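PDB 3VA7: KLLA0E08119p from Kluyveromyces lactis, which probably uses ATP and bicarbonate to carboxylate urea to urea-1-carboxylate by way of biotin, here as the urea carboxylase part of a longer urea-degrading enzyme. Local coordinates for residues Gly112-Cys124 / Val130-Leu142. Sequence-based numbering, arbitrary orientation.
With GOL (glycerol), chain F.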
ATOM      1  N   GLY A 112      25.189  10.749 -19.712  1.00 37.74           N
ATOM      2  CA  GLY A 112      24.688   9.444 -20.127  1.00 37.88           C
ATOM      3  C   GLY A 112      24.178   9.582 -21.548  1.00 38.81           C
ATOM      4  O   GLY A 112      24.339  10.633 -22.172  1.00 38.44           O
ATOM      5  N   PHE A 113      23.570   8.510 -22.059  1.00 39.66           N
ATOM      6  CA  PHE A 113      22.859   8.505 -23.362  1.00 40.34           C
ATOM      7  C   PHE A 113      23.661   9.111 -24.497  1.00 40.36           C
ATOM      8  O   PHE A 113      24.833   8.796 -24.647  1.00 41.28           O
ATOM      9  CB  PHE A 113      21.432   9.095 -23.246  1.00 40.27           C
ATOM     10  CG  PHE A 113      20.573   8.380 -22.209  1.00 42.35           C
ATOM     11  CD1 PHE A 113      20.210   7.033 -22.380  1.00 42.27           C
ATOM     12  CD2 PHE A 113      20.149   9.038 -21.045  1.00 43.94           C
ATOM     13  CE1 PHE A 113      19.419   6.356 -21.417  1.00 44.08           C
ATOM     14  CE2 PHE A 113      19.354   8.360 -20.063  1.00 45.80           C
ATOM     15  CZ  PHE A 113      18.991   7.024 -20.253  1.00 43.90           C
ATOM     16  N   LEU A 114      23.052   9.967 -25.297  1.00 39.85           N
ATOM     17  CA  LEU A 114      23.724  10.421 -26.495  1.00 39.92           C
ATOM     18  C   LEU A 114      24.745  11.534 -26.194  1.00 40.77           C
ATOM     19  O   LEU A 114      25.278  12.202 -27.086  1.00 41.23           O
ATOM     20  CB  LEU A 114      22.689  10.828 -27.548  1.00 39.39           C
ATOM     21  CG  LEU A 114      21.765   9.662 -27.963  1.00 40.86           C
ATOM     22  CD1 LEU A 114      20.753  10.101 -28.999  1.00 39.19           C
ATOM     23  CD2 LEU A 114      22.546   8.393 -28.456  1.00 40.95           C
ATOM     24  N   SER A 115      25.027  11.707 -24.913  1.00 41.39           N
ATOM     25  CA  SER A 115      25.747  12.851 -24.413  1.00 41.52           C
ATOM     26  C   SER A 115      27.150  13.009 -25.018  1.00 42.17           C
ATOM     27  O   SER A 115      27.469  14.041 -25.563  1.00 42.38           O
ATOM     28  CB  SER A 115      25.846  12.699 -22.917  1.00 40.86           C
ATOM     29  OG  SER A 115      26.227  13.928 -22.411  1.00 43.19           O
ATOM     30  N   GLU A 116      27.964  11.963 -24.910  1.00 43.02           N
ATOM     31  CA  GLU A 116      29.296  11.888 -25.484  1.00 43.77           C
ATOM     32  C   GLU A 116      29.391  11.036 -26.746  1.00 43.80           C
ATOM     33  O   GLU A 116      30.413  10.410 -26.997  1.00 43.36           O
ATOM     34  CB  GLU A 116      30.184  11.238 -24.471  1.00 44.45           C
ATOM     35  CG  GLU A 116      30.393  12.110 -23.295  1.00 46.44           C
ATOM     36  CD  GLU A 116      31.284  11.453 -22.324  1.00 46.87           C
ATOM     37  OE1 GLU A 116      30.810  10.441 -21.750  1.00 51.24           O
ATOM     38  OE2 GLU A 116      32.433  11.933 -22.171  1.00 43.94           O
ATOM     39  N   ASN A 117      28.315  11.030 -27.524  1.00 44.13           N
ATOM     40  CA  ASN A 117      28.210  10.320 -28.782  1.00 44.15           C
ATOM     41  C   ASN A 117      28.358  11.277 -29.960  1.00 44.66           C
ATOM     42  O   ASN A 117      27.479  12.088 -30.240  1.00 44.98           O
ATOM     43  CB  ASN A 117      26.863   9.609 -28.810  1.00 43.86           C
ATOM     44  CG  ASN A 117      26.603   8.869 -30.089  1.00 43.04           C
ATOM     45  OD1 ASN A 117      26.873   9.338 -31.216  1.00 44.49           O
ATOM     46  ND2 ASN A 117      26.015   7.718 -29.930  1.00 38.59           N
ATOM     47  N   ALA A 118      29.469  11.149 -30.668  1.00 45.34           N
ATOM     48  CA  ALA A 118      29.848  12.113 -31.687  1.00 45.59           C
ATOM     49  C   ALA A 118      29.086  11.973 -32.995  1.00 45.95           C
ATOM     50  O   ALA A 118      28.957  12.973 -33.732  1.00 46.01           O
ATOM     51  CB  ALA A 118      31.356  12.039 -31.950  1.00 46.23           C
ATOM     52  N   ASP A 119      28.613  10.766 -33.326  1.00 45.84           N
ATOM     53  CA  ASP A 119      27.749  10.660 -34.514  1.00 46.66           C
ATOM     54  C   ASP A 119      26.554  11.573 -34.269  1.00 46.59           C
ATOM     55  O   ASP A 119      26.200  12.435 -35.111  1.00 46.08           O
ATOM     56  CB  ASP A 119      27.261   9.221 -34.774  1.00 48.04           C
ATOM     57  CG  ASP A 119      28.405   8.240 -35.162  1.00 49.44           C
ATOM     58  OD1 ASP A 119      28.254   7.037 -34.845  1.00 48.62           O
ATOM     59  OD2 ASP A 119      29.425   8.676 -35.768  1.00 50.57           O
ATOM     60  N   PHE A 120      25.967  11.408 -33.071  1.00 46.04           N
ATOM     61  CA  PHE A 120      24.877  12.261 -32.632  1.00 44.83           C
ATOM     62  C   PHE A 120      25.221  13.748 -32.669  1.00 43.77           C
ATOM     63  O   PHE A 120      24.489  14.529 -33.257  1.00 43.51           O
ATOM     64  CB  PHE A 120      24.354  11.850 -31.256  1.00 45.26           C
ATOM     65  CG  PHE A 120      23.188  12.675 -30.793  1.00 44.60           C
ATOM     66  CD1 PHE A 120      23.274  13.438 -29.638  1.00 43.68           C
ATOM     67  CD2 PHE A 120      22.006  12.713 -31.540  1.00 44.10           C
ATOM     68  CE1 PHE A 120      22.190  14.183 -29.220  1.00 44.27           C
ATOM     69  CE2 PHE A 120      20.908  13.469 -31.119  1.00 43.42           C
ATOM     70  CZ  PHE A 120      21.002  14.197 -29.967  1.00 42.71           C
ATOM     71  N   SER A 121      26.341  14.156 -32.093  1.00 43.15           N
ATOM     72  CA  SER A 121      26.658  15.582 -32.198  1.00 43.76           C
ATOM     73  C   SER A 121      26.664  16.039 -33.667  1.00 44.99           C
ATOM     74  O   SER A 121      26.102  17.086 -33.992  1.00 44.27           O
ATOM     75  CB  SER A 121      27.946  15.944 -31.494  1.00 42.23           C
ATOM     76  OG  SER A 121      28.197  17.310 -31.695  1.00 42.10           O
ATOM     77  N   ASP A 122      27.262  15.203 -34.530  1.00 46.71           N
ATOM     78  CA  ASP A 122      27.362  15.436 -35.978  1.00 48.66           C
ATOM     79  C   ASP A 122      25.995  15.411 -36.720  1.00 48.84           C
ATOM     80  O   ASP A 122      25.748  16.296 -37.557  1.00 48.24           O
ATOM     81  CB  ASP A 122      28.368  14.446 -36.639  1.00 49.75           C
ATOM     82  CG  ASP A 122      29.860  14.747 -36.309  1.00 51.73           C
ATOM     83  OD1 ASP A 122      30.280  15.923 -36.168  1.00 54.53           O
ATOM     84  OD2 ASP A 122      30.636  13.775 -36.212  1.00 53.91           O
ATOM     85  N   ARG A 123      25.127  14.427 -36.409  1.00 49.20           N
ATOM     86  CA  ARG A 123      23.718  14.418 -36.881  1.00 49.96           C
ATOM     87  C   ARG A 123      22.986  15.725 -36.584  1.00 51.18           C
ATOM     88  O   ARG A 123      22.281  16.254 -37.460  1.00 51.33           O
ATOM     89  CB  ARG A 123      22.893  13.253 -36.289  1.00 49.70           C
ATOM     90  CG  ARG A 123      22.508  12.106 -37.266  1.00 50.37           C
ATOM     91  CD  ARG A 123      21.953  12.624 -38.645  1.00 49.76           C
ATOM     92  NE  ARG A 123      20.490  12.582 -38.853  1.00 47.37           N
ATOM     93  CZ  ARG A 123      19.663  11.568 -38.539  1.00 44.67           C
ATOM     94  NH1 ARG A 123      20.116  10.446 -37.983  1.00 41.55           N
ATOM     95  NH2 ARG A 123      18.351  11.684 -38.790  1.00 44.95           N
ATOM     96  N   CYS A 124      23.126  16.240 -35.353  1.00 52.01           N
ATOM     97  CA  CYS A 124      22.527  17.553 -35.024  1.00 53.04           C
ATOM     98  C   CYS A 124      23.037  18.567 -35.981  1.00 53.90           C
ATOM     99  O   CYS A 124      22.251  19.259 -36.611  1.00 54.76           O
ATOM    100  CB  CYS A 124      22.801  18.047 -33.583  1.00 52.78           C
ATOM    101  SG  CYS A 124      21.975  17.045 -32.370  1.00 49.01           S
ATOM    102  N   VAL A 130      21.112  22.790 -33.231  1.00 42.68           N
ATOM    103  CA  VAL A 130      22.285  23.074 -32.400  1.00 41.05           C
ATOM    104  C   VAL A 130      22.388  22.151 -31.171  1.00 39.30           C
ATOM    105  O   VAL A 130      21.644  22.307 -30.251  1.00 40.82           O
ATOM    106  CB  VAL A 130      22.253  24.536 -31.913  1.00 41.32           C
ATOM    107  CG1 VAL A 130      23.429  24.806 -31.003  1.00 39.58           C
ATOM    108  CG2 VAL A 130      22.234  25.493 -33.095  1.00 39.43           C
ATOM    109  N   PHE A 131      23.275  21.163 -31.208  1.00 37.59           N
ATOM    110  CA  PHE A 131      23.734  20.324 -30.063  1.00 34.78           C
ATOM    111  C   PHE A 131      24.402  21.151 -28.973  1.00 34.19           C
ATOM    112  O   PHE A 131      25.460  21.711 -29.213  1.00 32.61           O
ATOM    113  CB  PHE A 131      24.804  19.380 -30.591  1.00 33.80           C
ATOM    114  CG  PHE A 131      25.424  18.496 -29.548  1.00 31.53           C
ATOM    115  CD1 PHE A 131      24.735  17.391 -29.054  1.00 28.73           C
ATOM    116  CD2 PHE A 131      26.734  18.727 -29.105  1.00 29.83           C
ATOM    117  CE1 PHE A 131      25.323  16.525 -28.093  1.00 30.86           C
ATOM    118  CE2 PHE A 131      27.342  17.866 -28.168  1.00 28.87           C
ATOM    119  CZ  PHE A 131      26.636  16.763 -27.656  1.00 29.08           C
ATOM    120  N   VAL A 132      23.798  21.228 -27.783  1.00 34.06           N
ATOM    121  CA  VAL A 132      24.382  22.023 -26.698  1.00 34.04           C
ATOM    122  C   VAL A 132      25.446  21.148 -26.080  1.00 35.00           C
ATOM    123  O   VAL A 132      25.168  20.381 -25.193  1.00 36.24           O
ATOM    124  CB  VAL A 132      23.338  22.419 -25.651  1.00 33.60           C
ATOM    125  CG1 VAL A 132      23.936  23.314 -24.617  1.00 28.87           C
ATOM    126  CG2 VAL A 132      22.210  23.105 -26.335  1.00 33.26           C
ATOM    127  N   GLY A 133      26.650  21.213 -26.620  1.00 35.65           N
ATOM    128  CA  GLY A 133      27.733  20.346 -26.217  1.00 36.70           C
ATOM    129  C   GLY A 133      28.875  20.590 -27.171  1.00 37.95           C
ATOM    130  O   GLY A 133      28.725  21.399 -28.108  1.00 37.21           O
ATOM    131  N   PRO A 134      30.011  19.885 -26.964  1.00 38.42           N
ATOM    132  CA  PRO A 134      31.149  20.049 -27.878  1.00 39.32           C
ATOM    133  C   PRO A 134      30.971  19.321 -29.219  1.00 40.53           C
ATOM    134  O   PRO A 134      30.062  18.463 -29.374  1.00 40.52           O
ATOM    135  CB  PRO A 134      32.305  19.489 -27.072  1.00 38.72           C
ATOM    136  CG  PRO A 134      31.664  18.445 -26.215  1.00 38.39           C
ATOM    137  CD  PRO A 134      30.295  18.921 -25.895  1.00 37.94           C
ATOM    138  N   SER A 135      31.831  19.668 -30.177  1.00 41.96           N
ATOM    139  CA  SER A 135      31.810  19.096 -31.558  1.00 43.63           C
ATOM    140  C   SER A 135      32.015  17.587 -31.588  1.00 44.69           C
ATOM    141  O   SER A 135      32.653  17.023 -30.688  1.00 45.18           O
ATOM    142  CB  SER A 135      32.932  19.727 -32.386  1.00 43.50           C
ATOM    143  OG  SER A 135      34.206  19.219 -31.972  1.00 43.61           O
ATOM    144  N   GLY A 136      31.521  16.936 -32.636  1.00 45.81           N
ATOM    145  CA  GLY A 136      31.690  15.475 -32.779  1.00 47.75           C
ATOM    146  C   GLY A 136      33.159  15.045 -32.774  1.00 49.08           C
ATOM    147  O   GLY A 136      33.523  13.934 -32.333  1.00 48.75           O
ATOM    148  N   ASP A 137      33.996  15.963 -33.238  1.00 49.83           N
ATOM    149  CA  ASP A 137      35.411  15.764 -33.318  1.00 51.59           C
ATOM    150  C   ASP A 137      36.074  15.740 -31.983  1.00 51.10           C
ATOM    151  O   ASP A 137      36.764  14.768 -31.652  1.00 52.13           O
ATOM    152  CB  ASP A 137      36.033  16.905 -34.089  1.00 53.39           C
ATOM    153  CG  ASP A 137      36.873  16.409 -35.215  1.00 58.37           C
ATOM    154  OD1 ASP A 137      36.250  15.802 -36.143  1.00 61.69           O
ATOM    155  OD2 ASP A 137      38.126  16.592 -35.146  1.00 64.73           O
ATOM    156  N   ALA A 138      35.908  16.838 -31.249  1.00 49.86           N
ATOM    157  CA  ALA A 138      36.345  16.920 -29.870  1.00 48.66           C
ATOM    158  C   ALA A 138      35.920  15.650 -29.077  1.00 47.60           C
ATOM    159  O   ALA A 138      36.756  15.031 -28.392  1.00 46.81           O
ATOM    160  CB  ALA A 138      35.850  18.251 -29.208  1.00 48.12           C
ATOM    161  N   ILE A 139      34.664  15.233 -29.216  1.00 46.71           N
ATOM    162  CA  ILE A 139      34.189  13.985 -28.577  1.00 47.44           C
ATOM    163  C   ILE A 139      34.950  12.700 -29.026  1.00 48.49           C
ATOM    164  O   ILE A 139      35.335  11.877 -28.176  1.00 48.04           O
ATOM    165  CB  ILE A 139      32.659  13.782 -28.740  1.00 47.15           C
ATOM    166  CG1 ILE A 139      31.858  14.941 -28.117  1.00 45.44           C
ATOM    167  CG2 ILE A 139      32.198  12.436 -28.166  1.00 46.89           C
ATOM    168  CD1 ILE A 139      30.488  15.058 -28.698  1.00 39.22           C
ATOM    169  N   ARG A 140      35.166  12.543 -30.344  1.00 49.93           N
ATOM    170  CA  ARG A 140      36.041  11.474 -30.882  1.00 50.93           C
ATOM    171  C   ARG A 140      37.461  11.540 -30.336  1.00 51.95           C
ATOM    172  O   ARG A 140      37.968  10.555 -29.777  1.00 51.52           O
ATOM    173  CB  ARG A 140      36.086  11.520 -32.390  1.00 50.43           C
ATOM    174  CG  ARG A 140      35.153  10.545 -33.023  1.00 48.85           C
ATOM    175  CD  ARG A 140      34.954  10.968 -34.446  1.00 47.53           C
ATOM    176  NE  ARG A 140      33.554  10.820 -34.816  1.00 47.28           N
ATOM    177  CZ  ARG A 140      32.808  11.783 -35.363  1.00 45.49           C
ATOM    178  NH1 ARG A 140      33.327  12.998 -35.636  1.00 40.24           N
ATOM    179  NH2 ARG A 140      31.532  11.505 -35.650  1.00 45.01           N
ATOM    180  N   LYS A 141      38.069  12.717 -30.475  1.00 53.75           N
ATOM    181  CA  LYS A 141      39.394  13.023 -29.906  1.00 55.90           C
ATOM    182  C   LYS A 141      39.488  12.754 -28.390  1.00 56.69           C
ATOM    183  O   LYS A 141      40.557  12.431 -27.884  1.00 57.55           O
ATOM    184  CB  LYS A 141      39.813  14.466 -30.264  1.00 55.61           C
ATOM    185  CG  LYS A 141      40.698  14.600 -31.527  1.00 60.05           C
ATOM    186  CD  LYS A 141      40.169  15.598 -32.614  1.00 65.19           C
ATOM    187  CE  LYS A 141      40.714  17.050 -32.485  1.00 68.75           C
ATOM    188  NZ  LYS A 141      39.667  18.144 -32.777  1.00 70.12           N
ATOM    189  N   LEU A 142      38.386  12.881 -27.656  1.00 57.88           N
ATOM    190  CA  LEU A 142      38.421  12.574 -26.220  1.00 58.47           C
ATOM    191  C   LEU A 142      37.939  11.167 -25.826  1.00 59.96           C
ATOM    192  O   LEU A 142      38.220  10.720 -24.715  1.00 59.55           O
ATOM    193  CB  LEU A 142      37.663  13.617 -25.418  1.00 57.70           C
ATOM    194  CG  LEU A 142      38.303  14.942 -24.997  1.00 56.52           C
ATOM    195  CD1 LEU A 142      39.809  14.932 -24.904  1.00 50.43           C
ATOM    196  CD2 LEU A 142      37.844  16.056 -25.884  1.00 55.24           C
TER
HETATM  197  C1  GOL F1905      28.075  19.613 -22.395  1.00 50.85           C
HETATM  198  O1  GOL F1905      29.057  20.644 -22.584  1.00 48.06           O
HETATM  199  C2  GOL F1905      27.618  18.781 -23.623  1.00 50.38           C
HETATM  200  O2  GOL F1905      26.228  18.764 -23.680  1.00 48.47           O
HETATM  201  C3  GOL F1905      27.977  17.285 -23.584  1.00 52.45           C
HETATM  202  O3  GOL F1905      28.423  16.735 -24.819  1.00 51.31           O
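Phe131, at the end of the edge strand 130-131, sets its ring against Ser121 of helix 118-124. Ser121 CB stands 3.9 Å from the ring centroid and only 11° off the normal, a CH-pi contact over the face. CG of Phe131 lies anti to its backbone N (chi1 177°), which places the ring against Ser121 and Phe120, whose CD1 is met obliquely by Phe131 CE1. Phe131 CB itself meets Cys124 CB at 3.8 Å. Ser115 O lies in the ring plane, at the edge by CZ. A glycerol, probably from the crystallisation liquor, lies beside the ring, its O3 3.4 Å from Phe131 CZ. A valine in place of Phe131 would probably take the aromatic face away from Ser121 CB and open a gap beside Phe120 and Cys124.

Farther along, the helices 118-124 and 136-142 run antiparallel at 172°, their axes 8.3 Å apart. The lack of a side chain at Gly136 is consistent with the close approach, since a CB there would run into Ala118 O and Asp122 OD1; the CA atoms of Ala118 and Gly136 are 4.0 Å apart. Ala118 CB also touches CB of Ile139, whose CD1 rests against Ser121 CB.

Among the polar contacts, Ser121 OG donates to Pro134 O at 3.2 Å, tying the helix to the loop after the strand. Nearer solvent, Arg140 comes in over Ala118, whose CB sits against one guanidinium face. Arg140 NH2 donates to Asp122 OD2 at 2.5 Å, close to the guanidinium plane, and Arg140 NH1 adds a weak bond to the same oxygen, together a salt bridge; Asp119 OD2 makes a longer one to NH2.

The contact thus packs the helix and last strand of the beta-alpha-beta unit 106-108, 118-125, 130-131 of the biotin carboxylase N-terminal domain together and adds the following helix: a largely apolar interior centred on Phe131, in which Ser121 OG is held by Pro134 O, with one arginine shared by two aspartates, whose negative charges it probably offsets, along the outer seam.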